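Local coordinates for protein subclass B3 metallo-beta-lactamase (Sphingobium indicum, PDB 7LUU) that probably hydrolyses beta-lactam antibiotics as a dizinc subclass B3 metallo-beta-lactamase with a glutamate among its zinc ligands, at residues C260-S265 with Y276-G281. Sequence-based numbering, arbitrary orientation.
Sequences CDILIS and YGSGSG
The phenol ring of Y276 meets I262 obliquely: methyl CG2 of I262 lies 3.6 Å from CD2 of Y276, and V64 of strand 62-65 also touches the Y276 side chain. Y276 immediately precedes the second strand of an antiparallel beta hairpin, strands 262-265 and 277-278; strand 277-278 is the outermost strand of one of the two sheets in the alpha-beta/beta-alpha sandwich of the metallo-beta-lactamase fold. The first torsion of Y276 (chi1 57°) sets CG between the backbone N and the carbonyl carbon, within van der Waals range of I262 CG2, while CB rests against CG1 of I264 at 3.9 Å.

Pairing is established by three backbone bonds. L263 and G277 form the hydrogen-bonded pair: L263 N gives to G277 O at 2.8 Å, almost straight at 175°, and G277 N returns to L263 O at 2.9 Å. I262 and S278 follow as the non-hydrogen-bonded pair, their side chains on one face of the sheet, where I262 CG1 approaches S278 OG. At the far end G279 N donates to D261 O over 3.0 Å from above the carbonyl plane, 38° out of it, and S278 CA adds a CA-H...O contact to the same oxygen.

On the opposite face L263 packs on A282, C283 and Y286 of helix 282-300, and C260 is tied to that helix by its disulfide with C283. Strand 216-223 flanks strand 262-265 on its other side, where D261 OD2 accepts from A219 N. Beyond the paired residues, as the chain turns into helix 282-300, a water bridges the two segments, donating to C260 O at 2.7 Å and accepting from G281 N at 2.9 Å.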
# COMPACT_ATOMS: atom_id res chain seq x y z
N CYS A 260 2.60 13.57 10.30
CA CYS A 260 3.20 13.04 9.08
C CYS A 260 4.55 13.72 8.92
O CYS A 260 4.72 14.71 8.18
CB CYS A 260 2.26 13.35 7.92
SG CYS A 260 2.96 12.95 6.28
N ASP A 261 5.53 13.20 9.66
CA ASP A 261 6.89 13.66 9.50
C ASP A 261 7.56 13.02 8.30
O ASP A 261 8.53 13.58 7.73
CB ASP A 261 7.68 13.29 10.73
CG ASP A 261 7.26 14.07 11.96
OD1 ASP A 261 7.12 15.32 11.87
OD2 ASP A 261 6.96 13.38 12.99
N ILE A 262 7.13 11.80 7.95
CA ILE A 262 7.72 11.08 6.84
C ILE A 262 6.55 10.49 6.07
O ILE A 262 5.67 9.88 6.68
CB ILE A 262 8.66 9.98 7.32
CG1 ILE A 262 9.92 10.62 7.87
CG2 ILE A 262 9.04 8.99 6.12
CD1 ILE A 262 10.85 9.54 8.52
N LEU A 263 6.55 10.67 4.73
CA LEU A 263 5.51 10.10 3.86
C LEU A 263 6.15 9.11 2.91
O LEU A 263 7.08 9.46 2.16
CB LEU A 263 4.85 11.25 3.05
CG LEU A 263 3.94 10.73 1.91
CD1 LEU A 263 2.74 9.91 2.46
CD2 LEU A 263 3.50 11.88 1.05
N ILE A 264 5.71 7.86 2.98
CA ILE A 264 6.08 6.83 1.98
C ILE A 264 4.85 6.59 1.15
O ILE A 264 3.83 6.20 1.70
CB ILE A 264 6.51 5.52 2.65
CG1 ILE A 264 7.75 5.72 3.52
CG2 ILE A 264 6.80 4.44 1.55
CD1 ILE A 264 7.93 4.60 4.56
N SER A 265 4.92 6.84 -0.17
CA SER A 265 3.75 6.63 -1.06
C SER A 265 3.85 5.24 -1.71
O SER A 265 4.91 4.87 -2.19
CB SER A 265 3.81 7.73 -2.16
OG SER A 265 2.88 7.44 -3.19
N TYR A 276 11.11 8.60 -0.20
CA TYR A 276 10.09 9.09 0.70
C TYR A 276 10.26 10.60 0.82
O TYR A 276 11.32 11.13 0.49
CB TYR A 276 10.17 8.41 2.10
CG TYR A 276 11.52 8.53 2.85
CD1 TYR A 276 12.56 7.57 2.62
CD2 TYR A 276 11.73 9.55 3.78
CE1 TYR A 276 13.79 7.65 3.33
CE2 TYR A 276 12.93 9.61 4.52
CZ TYR A 276 13.93 8.64 4.28
OH TYR A 276 15.11 8.71 4.95
N GLY A 277 9.21 11.27 1.28
CA GLY A 277 9.21 12.72 1.47
C GLY A 277 9.16 12.98 2.96
O GLY A 277 8.63 12.16 3.72
N SER A 278 9.74 14.10 3.37
CA SER A 278 9.77 14.41 4.80
C SER A 278 9.44 15.87 5.07
O SER A 278 9.64 16.76 4.24
CB SER A 278 11.18 14.16 5.40
OG SER A 278 11.59 12.84 5.22
N GLY A 279 8.96 16.12 6.27
CA GLY A 279 8.85 17.50 6.70
C GLY A 279 7.42 17.97 6.69
O GLY A 279 6.54 17.37 6.06
N SER A 280 7.18 19.06 7.42
CA SER A 280 5.86 19.61 7.58
C SER A 280 5.14 19.77 6.25
O SER A 280 5.64 20.46 5.34
CB SER A 280 5.99 20.98 8.25
OG SER A 280 4.68 21.46 8.53
N GLY A 281 3.92 19.19 6.15
CA GLY A 281 3.11 19.40 4.97
C GLY A 281 3.09 18.24 3.96
O GLY A 281 2.34 18.29 2.98
O HOH W 1 3.22 16.99 7.93